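Local coordinates for lipoprotein (Bacillus anthracis, PDB 4JG9), which is a putative lipoprotein of unassigned function, probably anchored to the outer face of the cell membrane by a lipid at its N-terminus, and may bind lipid, at the interface of chains A and B. Sequence-based numbering; all coordinates share one arbitrary frame. Chains: chain A/B, Lipoprotein.

Contact 1: the interface of chains A and B. Residues chain A 110, 113, 115, 155; chain B 37-38.
B:Gln38 reaches chain A through van der Waals contacts and a shared water. Its backbone O lies at the edge of the A:Trp155 indole, in the ring plane, 3.5 Å from CH2. The carbonyl O of B:Thr37 comes up to the same rim, 3.8 Å from A:Trp155 CZ2. One face of that indole is covered from within chain A by the CB of A:Lys110, off toward the rim. The lysine chain then runs on extended, CG anti to its own backbone N (chi1 -163°), and crosses the B:Gln38 side chain at about a right angle, A:Lys110 CD 4.1 Å from the amide NE2. At the tip of the glutamine, B:Gln38 OE1 rests 3.6 Å from the CB of A:Ser113.

The polar part of the contact runs through water 1, which sits 2.9 Å from B:Gln38 OE1 and 3.2 Å from the hydroxyl OG1 of A:Thr115; its link to A:Ser113 OG is weak.

Bonds within each chain set the groups up. B:Gln38 bends at chi2 (-68°), and its NE2 donates to B:Thr37 OG1 at 2.8 Å, nearly in the amide plane, which should fix the amide's rotation with OE1 toward the water. In chain A, the backbone N of A:Thr115 donates to A:Ser113 OG at 2.9 Å.

The site seats the first modelled residues of one copy against its neighbour, probably adding shape fit more than direct polar grip to the crystal pair, which may not be the biological one.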
ATOM      1  N   LYS A 110      -8.363 -10.765   2.945  1.00 44.28           N
ATOM      2  CA  LYS A 110      -8.538 -12.194   2.963  1.00 46.03           C
ATOM      3  C   LYS A 110      -9.587 -12.545   4.002  1.00 51.24           C
ATOM      4  O   LYS A 110      -9.841 -11.777   4.938  1.00 51.55           O
ATOM      5  CB  LYS A 110      -7.217 -12.897   3.288  1.00 50.67           C
ATOM      6  CG  LYS A 110      -7.220 -14.366   2.920  1.00 52.75           C
ATOM      7  CD  LYS A 110      -5.876 -14.999   3.137  1.00 51.27           C
ATOM      8  CE  LYS A 110      -5.938 -16.441   2.660  1.00 54.23           C
ATOM      9  NZ  LYS A 110      -4.660 -17.164   2.869  1.00 59.68           N
ATOM     10  N   SER A 113      -9.289 -11.853   7.929  1.00 52.20           N
ATOM     11  CA  SER A 113      -8.274 -10.821   8.074  1.00 50.78           C
ATOM     12  C   SER A 113      -8.895  -9.447   8.340  1.00 53.71           C
ATOM     13  O   SER A 113     -10.001  -9.155   7.874  1.00 52.20           O
ATOM     14  CB  SER A 113      -7.411 -10.773   6.808  1.00 49.40           C
ATOM     15  OG  SER A 113      -6.507  -9.689   6.832  1.00 55.07           O
ATOM     16  N   THR A 115      -6.661  -6.941   7.859  1.00 56.17           N
ATOM     17  CA  THR A 115      -5.527  -6.243   7.269  1.00 56.45           C
ATOM     18  C   THR A 115      -5.748  -6.017   5.771  1.00 53.72           C
ATOM     19  O   THR A 115      -5.571  -6.928   4.972  1.00 56.41           O
ATOM     20  CB  THR A 115      -4.253  -7.057   7.447  1.00 59.03           C
ATOM     21  OG1 THR A 115      -4.177  -7.521   8.795  1.00 68.77           O
ATOM     22  CG2 THR A 115      -3.056  -6.216   7.147  1.00 56.61           C
ATOM     23  N   TRP A 155     -11.012 -14.057  -0.915  1.00 44.61           N
ATOM     24  CA  TRP A 155     -10.681 -12.654  -0.749  1.00 41.55           C
ATOM     25  C   TRP A 155     -11.905 -11.843  -1.113  1.00 45.09           C
ATOM     26  O   TRP A 155     -12.567 -12.134  -2.110  1.00 49.16           O
ATOM     27  CB  TRP A 155      -9.539 -12.259  -1.690  1.00 41.77           C
ATOM     28  CG  TRP A 155      -8.213 -12.858  -1.320  1.00 41.93           C
ATOM     29  CD1 TRP A 155      -7.768 -14.112  -1.623  1.00 44.48           C
ATOM     30  CD2 TRP A 155      -7.159 -12.226  -0.575  1.00 37.63           C
ATOM     31  NE1 TRP A 155      -6.503 -14.300  -1.108  1.00 47.34           N
ATOM     32  CE2 TRP A 155      -6.110 -13.158  -0.461  1.00 42.88           C
ATOM     33  CE3 TRP A 155      -7.007 -10.963   0.009  1.00 42.74           C
ATOM     34  CZ2 TRP A 155      -4.917 -12.865   0.207  1.00 48.93           C
ATOM     35  CZ3 TRP A 155      -5.821 -10.670   0.680  1.00 41.15           C
ATOM     36  CH2 TRP A 155      -4.795 -11.615   0.775  1.00 43.07           C
TER
ATOM     37  N   THR B  37       1.287 -13.900   3.827  1.00 71.55           N
ATOM     38  CA  THR B  37       0.119 -14.511   3.232  1.00 68.07           C
ATOM     39  C   THR B  37      -1.011 -13.489   3.163  1.00 65.19           C
ATOM     40  O   THR B  37      -2.009 -13.709   2.478  1.00 62.80           O
ATOM     41  CB  THR B  37      -0.377 -15.696   4.082  1.00 69.09           C
ATOM     42  OG1 THR B  37      -0.546 -15.263   5.437  1.00 68.48           O
ATOM     43  CG2 THR B  37       0.609 -16.849   4.050  1.00 66.14           C
ATOM     44  N   GLN B  38      -0.839 -12.365   3.861  1.00 59.80           N
ATOM     45  CA  GLN B  38      -1.960 -11.467   4.132  1.00 56.10           C
ATOM     46  C   GLN B  38      -2.019 -10.181   3.314  1.00 52.85           C
ATOM     47  O   GLN B  38      -3.105  -9.643   3.075  1.00 49.30           O
ATOM     48  CB  GLN B  38      -1.972 -11.142   5.623  1.00 62.45           C
ATOM     49  CG  GLN B  38      -1.970 -12.405   6.489  1.00 68.59           C
ATOM     50  CD  GLN B  38      -3.257 -13.194   6.369  1.00 70.77           C
ATOM     51  OE1 GLN B  38      -4.346 -12.633   6.465  1.00 73.33           O
ATOM     52  NE2 GLN B  38      -3.138 -14.493   6.111  1.00 70.45           N
TER
HETATM   53  O   HOH W   1      -3.605 -10.637   8.403  1.00 55.25           O

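Contact 2: the interface of chains A and B. Residues chain A 36-39; chain B 110, 150-151, 155.
The hydroxyl OG of B:Ser151 is gripped from two sides: it donates 2.7 Å across the interface to the backbone O of A:Thr37 and accepts from the amine NZ of B:Lys110, a short bond at 2.5 Å. The donation arrives in the carbonyl plane on a lone pair, at 133° to the C=O. With chi1 at 73°, OG stands between its own backbone N and carbonyl carbon, directed at A:Thr37. The nearby amine may polarise the hydroxyl and strengthen it as a donor.

The serine's own carbonyl is held too. B:Trp155 NE1 donates to B:Ser151 O at 2.9 Å, keeping the loop beside the indole edge.

Next to the serine, the ring of B:Pro150 lies along the A:Ser36 to A:Val39 backbone, its CB 3.5 Å from the carbonyl O of both end residues. A:Thr37 brings its CB to within 3.7 Å of B:Ser151 CB, a carbon contact alongside the hydrogen bond. Behind this surface, A:Gln38 N donates to A:Ser36 OG at 3.1 Å, which braces the turn that presents the A:Thr37 carbonyl.

The site pins the start of the modelled chain A to a loop of chain B, and would help hold the two copies together if the pair also forms in solution.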
ATOM      1  N   SER A  36      -6.838  -1.330  11.781  1.00 93.26           N
ATOM      2  CA  SER A  36      -5.750  -2.271  12.040  1.00 88.12           C
ATOM      3  C   SER A  36      -4.615  -1.601  12.823  1.00 77.17           C
ATOM      4  O   SER A  36      -4.303  -0.426  12.630  1.00 71.71           O
ATOM      5  CB  SER A  36      -5.218  -2.871  10.721  1.00 82.35           C
ATOM      6  OG  SER A  36      -4.132  -3.770  10.939  1.00 76.50           O
ATOM      7  N   THR A  37      -4.001  -2.370  13.707  1.00 71.55           N
ATOM      8  CA  THR A  37      -2.859  -1.910  14.464  1.00 68.07           C
ATOM      9  C   THR A  37      -1.590  -2.103  13.640  1.00 65.19           C
ATOM     10  O   THR A  37      -0.538  -1.561  13.978  1.00 62.80           O
ATOM     11  CB  THR A  37      -2.695  -2.720  15.764  1.00 69.09           C
ATOM     12  OG1 THR A  37      -2.687  -4.117  15.448  1.00 68.48           O
ATOM     13  CG2 THR A  37      -3.826  -2.438  16.735  1.00 66.14           C
ATOM     14  N   GLN A  38      -1.701  -2.860  12.547  1.00 59.80           N
ATOM     15  CA  GLN A  38      -0.516  -3.376  11.864  1.00 56.10           C
ATOM     16  C   GLN A  38      -0.129  -2.691  10.558  1.00 52.85           C
ATOM     17  O   GLN A  38       1.051  -2.668  10.192  1.00 49.30           O
ATOM     18  CB  GLN A  38      -0.700  -4.874  11.637  1.00 62.45           C
ATOM     19  CG  GLN A  38      -1.036  -5.617  12.932  1.00 68.59           C
ATOM     20  CD  GLN A  38       0.117  -5.627  13.914  1.00 70.77           C
ATOM     21  OE1 GLN A  38       1.249  -5.935  13.546  1.00 73.33           O
ATOM     22  NE2 GLN A  38      -0.155  -5.243  15.157  1.00 70.45           N
ATOM     23  N   VAL A  39      -1.112  -2.167   9.834  1.00 51.12           N
ATOM     24  CA  VAL A  39      -0.840  -1.524   8.549  1.00 50.54           C
ATOM     25  C   VAL A  39      -1.683  -0.271   8.388  1.00 47.76           C
ATOM     26  O   VAL A  39      -2.702  -0.110   9.068  1.00 46.14           O
ATOM     27  CB  VAL A  39      -1.141  -2.447   7.347  1.00 48.58           C
ATOM     28  CG1 VAL A  39      -0.369  -3.747   7.458  1.00 39.01           C
ATOM     29  CG2 VAL A  39      -2.634  -2.711   7.252  1.00 38.46           C
TER
ATOM     30  N   LYS B 110       6.026  -3.244  12.152  1.00 44.28           N
ATOM     31  CA  LYS B 110       5.976  -3.165  13.588  1.00 46.03           C
ATOM     32  C   LYS B 110       6.774  -4.317  14.170  1.00 51.24           C
ATOM     33  O   LYS B 110       6.985  -5.344  13.512  1.00 51.55           O
ATOM     34  CB  LYS B 110       4.528  -3.222  14.083  1.00 50.67           C
ATOM     35  CG  LYS B 110       4.367  -2.734  15.507  1.00 52.75           C
ATOM     36  CD  LYS B 110       2.925  -2.687  15.924  1.00 51.27           C
ATOM     37  CE  LYS B 110       2.844  -2.103  17.324  1.00 54.23           C
ATOM     38  NZ  LYS B 110       1.455  -2.052  17.839  1.00 59.68           N
ATOM     39  N   PRO B 150       0.108   3.264  12.305  1.00 45.79           N
ATOM     40  CA  PRO B 150      -1.220   2.826  12.753  1.00 46.98           C
ATOM     41  C   PRO B 150      -1.346   2.500  14.236  1.00 49.69           C
ATOM     42  O   PRO B 150      -2.463   2.544  14.744  1.00 53.13           O
ATOM     43  CB  PRO B 150      -1.481   1.563  11.919  1.00 47.99           C
ATOM     44  CG  PRO B 150      -0.135   1.091  11.492  1.00 47.87           C
ATOM     45  CD  PRO B 150       0.719   2.321  11.352  1.00 46.09           C
ATOM     46  N   SER B 151      -0.258   2.179  14.926  1.00 50.98           N
ATOM     47  CA  SER B 151      -0.384   1.861  16.347  1.00 48.29           C
ATOM     48  C   SER B 151       0.910   2.152  17.075  1.00 49.96           C
ATOM     49  O   SER B 151       1.966   2.235  16.454  1.00 53.16           O
ATOM     50  CB  SER B 151      -0.796   0.399  16.559  1.00 48.74           C
ATOM     51  OG  SER B 151       0.275  -0.485  16.271  1.00 48.90           O
ATOM     52  N   TRP B 155       8.740   0.438  15.592  1.00 44.61           N
ATOM     53  CA  TRP B 155       8.604   0.203  14.167  1.00 41.55           C
ATOM     54  C   TRP B 155       9.980   0.305  13.547  1.00 45.09           C
ATOM     55  O   TRP B 155      10.745   1.211  13.882  1.00 49.16           O
ATOM     56  CB  TRP B 155       7.706   1.269  13.533  1.00 41.77           C
ATOM     57  CG  TRP B 155       6.262   1.159  13.928  1.00 41.93           C
ATOM     58  CD1 TRP B 155       5.686   1.633  15.071  1.00 44.48           C
ATOM     59  CD2 TRP B 155       5.208   0.531  13.177  1.00 37.63           C
ATOM     60  NE1 TRP B 155       4.340   1.335  15.079  1.00 47.34           N
ATOM     61  CE2 TRP B 155       4.025   0.660  13.930  1.00 42.88           C
ATOM     62  CE3 TRP B 155       5.157  -0.129  11.945  1.00 42.74           C
ATOM     63  CZ2 TRP B 155       2.798   0.158  13.487  1.00 48.93           C
ATOM     64  CZ3 TRP B 155       3.935  -0.634  11.503  1.00 41.15           C
ATOM     65  CH2 TRP B 155       2.775  -0.490  12.270  1.00 43.07           C
TER

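Contact 3: the interface of chains A and B. Residues chain A 117-119, 121, 128, 148, 150; chain B 40-42, 130.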
ATOM      1  N   THR A 117      -5.208  -4.748   1.886  1.00 40.37           N
ATOM      2  CA  THR A 117      -4.055  -4.712   1.019  1.00 36.12           C
ATOM      3  C   THR A 117      -4.478  -4.297  -0.366  1.00 38.54           C
ATOM      4  O   THR A 117      -5.613  -4.501  -0.762  1.00 38.13           O
ATOM      5  CB  THR A 117      -3.354  -6.080   0.959  1.00 46.38           C
ATOM      6  OG1 THR A 117      -2.118  -5.959   0.254  1.00 44.23           O
ATOM      7  CG2 THR A 117      -4.223  -7.090   0.264  1.00 39.32           C
ATOM      8  N   PRO A 118      -3.560  -3.685  -1.091  1.00 36.97           N
ATOM      9  CA  PRO A 118      -3.795  -3.334  -2.484  1.00 32.58           C
ATOM     10  C   PRO A 118      -3.449  -4.518  -3.358  1.00 38.77           C
ATOM     11  O   PRO A 118      -2.593  -5.303  -2.986  1.00 37.99           O
ATOM     12  CB  PRO A 118      -2.805  -2.201  -2.725  1.00 35.97           C
ATOM     13  CG  PRO A 118      -1.720  -2.439  -1.748  1.00 31.50           C
ATOM     14  CD  PRO A 118      -2.402  -2.977  -0.534  1.00 35.36           C
ATOM     15  N   LEU A 119      -4.096  -4.656  -4.501  1.00 38.92           N
ATOM     16  CA  LEU A 119      -3.694  -5.669  -5.400  1.00 43.82           C
ATOM     17  C   LEU A 119      -3.323  -5.116  -6.748  1.00 39.72           C
ATOM     18  O   LEU A 119      -3.074  -5.918  -7.623  1.00 43.75           O
ATOM     19  CB  LEU A 119      -4.742  -6.778  -5.513  1.00 47.40           C
ATOM     20  CG  LEU A 119      -6.218  -6.419  -5.587  1.00 49.20           C
ATOM     21  CD1 LEU A 119      -6.537  -5.668  -6.865  1.00 47.85           C
ATOM     22  CD2 LEU A 119      -7.044  -7.683  -5.503  1.00 49.39           C
ATOM     23  N   PHE A 121      -0.968  -4.112  -9.689  1.00 45.21           N
ATOM     24  CA  PHE A 121       0.418  -4.105 -10.129  1.00 37.37           C
ATOM     25  C   PHE A 121       0.367  -3.677 -11.575  1.00 39.53           C
ATOM     26  O   PHE A 121       0.382  -4.492 -12.478  1.00 45.42           O
ATOM     27  CB  PHE A 121       1.055  -5.482 -10.012  1.00 34.67           C
ATOM     28  CG  PHE A 121       1.486  -5.835  -8.625  1.00 38.22           C
ATOM     29  CD1 PHE A 121       0.685  -6.606  -7.815  1.00 35.65           C
ATOM     30  CD2 PHE A 121       2.692  -5.394  -8.132  1.00 39.27           C
ATOM     31  CE1 PHE A 121       1.078  -6.934  -6.540  1.00 38.34           C
ATOM     32  CE2 PHE A 121       3.095  -5.718  -6.857  1.00 37.32           C
ATOM     33  CZ  PHE A 121       2.286  -6.488  -6.059  1.00 38.72           C
ATOM     34  N   PRO A 128       2.525  -2.540  -5.414  1.00 42.16           N
ATOM     35  CA  PRO A 128       1.073  -2.695  -5.436  1.00 40.87           C
ATOM     36  C   PRO A 128       0.375  -1.367  -5.126  1.00 42.96           C
ATOM     37  O   PRO A 128       0.759  -0.668  -4.173  1.00 42.44           O
ATOM     38  CB  PRO A 128       0.819  -3.709  -4.320  1.00 40.49           C
ATOM     39  CG  PRO A 128       1.970  -3.557  -3.390  1.00 39.36           C
ATOM     40  CD  PRO A 128       3.142  -3.111  -4.205  1.00 39.85           C
ATOM     41  N   SER A 148      -2.647  -9.285  -8.341  1.00 43.81           N
ATOM     42  CA  SER A 148      -1.976 -10.388  -7.682  1.00 42.90           C
ATOM     43  C   SER A 148      -2.438 -10.472  -6.228  1.00 44.23           C
ATOM     44  O   SER A 148      -2.524  -9.449  -5.553  1.00 43.47           O
ATOM     45  CB  SER A 148      -0.456 -10.204  -7.759  1.00 42.80           C
ATOM     46  OG  SER A 148       0.220 -11.368  -7.299  1.00 45.17           O
ATOM     47  N   PRO A 150      -1.629 -12.381  -2.480  1.00 45.79           N
ATOM     48  CA  PRO A 150      -0.475 -12.986  -1.804  1.00 46.98           C
ATOM     49  C   PRO A 150      -0.645 -14.437  -1.372  1.00 49.69           C
ATOM     50  O   PRO A 150       0.367 -15.111  -1.201  1.00 53.13           O
ATOM     51  CB  PRO A 150      -0.276 -12.095  -0.569  1.00 47.99           C
ATOM     52  CG  PRO A 150      -1.590 -11.429  -0.351  1.00 47.87           C
ATOM     53  CD  PRO A 150      -2.211 -11.267  -1.710  1.00 46.09           C
TER
ATOM     54  N   ASN B  40       0.094  -7.602   0.072  1.00 42.01           N
ATOM     55  CA  ASN B  40       1.121  -7.439  -0.950  1.00 39.18           C
ATOM     56  C   ASN B  40       2.179  -6.434  -0.495  1.00 38.42           C
ATOM     57  O   ASN B  40       1.913  -5.553   0.323  1.00 37.97           O
ATOM     58  CB  ASN B  40       0.505  -6.958  -2.262  1.00 37.25           C
ATOM     59  CG  ASN B  40      -0.134  -8.080  -3.048  1.00 45.65           C
ATOM     60  OD1 ASN B  40       0.431  -9.174  -3.142  1.00 44.26           O
ATOM     61  ND2 ASN B  40      -1.322  -7.826  -3.614  1.00 38.45           N
ATOM     62  N   ALA B  41       3.371  -6.557  -1.058  1.00 41.52           N
ATOM     63  CA  ALA B  41       4.457  -5.644  -0.769  1.00 42.81           C
ATOM     64  C   ALA B  41       5.194  -5.399  -2.081  1.00 45.33           C
ATOM     65  O   ALA B  41       5.013  -6.143  -3.043  1.00 47.21           O
ATOM     66  CB  ALA B  41       5.386  -6.248   0.271  1.00 38.36           C
ATOM     67  N   PRO B  42       6.010  -4.342  -2.140  1.00 39.97           N
ATOM     68  CA  PRO B  42       6.800  -4.136  -3.359  1.00 40.26           C
ATOM     69  C   PRO B  42       7.732  -5.318  -3.602  1.00 42.16           C
ATOM     70  O   PRO B  42       8.183  -5.953  -2.653  1.00 42.00           O
ATOM     71  CB  PRO B  42       7.609  -2.867  -3.039  1.00 39.62           C
ATOM     72  CG  PRO B  42       6.757  -2.133  -2.036  1.00 41.97           C
ATOM     73  CD  PRO B  42       6.120  -3.217  -1.197  1.00 35.86           C
ATOM     74  N   TRP B 130       4.224   4.015  -0.688  1.00 35.90           N
ATOM     75  CA  TRP B 130       5.514   3.410  -0.375  1.00 36.62           C
ATOM     76  C   TRP B 130       6.632   4.386  -0.673  1.00 41.92           C
ATOM     77  O   TRP B 130       7.665   4.407   0.015  1.00 44.26           O
ATOM     78  CB  TRP B 130       5.768   2.165  -1.236  1.00 34.50           C
ATOM     79  CG  TRP B 130       4.681   1.121  -1.226  1.00 37.52           C
ATOM     80  CD1 TRP B 130       3.717   0.931  -2.177  1.00 37.57           C
ATOM     81  CD2 TRP B 130       4.475   0.103  -0.237  1.00 36.47           C
ATOM     82  NE1 TRP B 130       2.920  -0.145  -1.836  1.00 37.85           N
ATOM     83  CE2 TRP B 130       3.359  -0.661  -0.644  1.00 35.48           C
ATOM     84  CE3 TRP B 130       5.128  -0.237   0.954  1.00 38.23           C
ATOM     85  CZ2 TRP B 130       2.875  -1.744   0.098  1.00 36.89           C
ATOM     86  CZ3 TRP B 130       4.636  -1.314   1.699  1.00 42.47           C
ATOM     87  CH2 TRP B 130       3.518  -2.052   1.260  1.00 33.15           C
TER
HETATM   88  O   HOH W   2       0.665 -11.189  -4.731  1.00 40.99           O
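With chi1 at -80°, B:Asn40 turns CG anti to its own carbonyl carbon and sends the amide into a pocket of chain A, while A:Thr117 holds OG1 anti to its backbone N (chi1 -172°), facing the asparagine backbone. B:Asn40 N donates to that hydroxyl, A:Thr117 OG1, at 2.8 Å and nearly straight.

The side-chain NH2 spends both its hydrogens on backbone carbonyls: B:Asn40 ND2 is 2.9 Å from A:Pro118 O, which it meets on a lone pair, and 2.8 Å from A:Ser148 O, where the donor is tilted from the carbonyl plane. Both acceptors lie close to the amide plane, which should lock its rotation. The other branch, B:Asn40 OD1, lies 2.6 Å from water 2, which also bonds A:Ser148 OG.

Carbon surfaces line the pocket. A:Phe121 touches with CE1, 3.9 Å from B:Asn40 CG, ring and amide planes 76° apart, and A:Pro150 crosses on another side, its CD 3.7 Å from B:Asn40 OD1.

A:Pro128 lies against B:Asn40 CB and runs on to B:Ala41, B:Pro42 and the B:Trp130 ring; its carbonyl O accepts from B:Trp130 NE1 at 3.2 Å, in the indole plane.

The site plugs one asparagine into the partner and probably helps set the pair's register, if the crystal pair is also the biological one.

The C-alpha centres of contact 1 and contact 3 are about 12 Å apart, those of contact 1 and contact 2 about 15 Å, and those of contact 2 and contact 3 about 17 Å. Contacts 1 and 3 follow one stretch of chain B, residues 37 to 42, across chain A. Contact 2 shows the equivalent stretch of chain A on chain B, with residues 37, 38, 110 and 155 appearing in both contact 1 and contact 2 with the chains exchanged. The first modelled stretch of each copy thus lies on the other, related by a two-fold axis, although the crystal alone does not prove a dimer in solution.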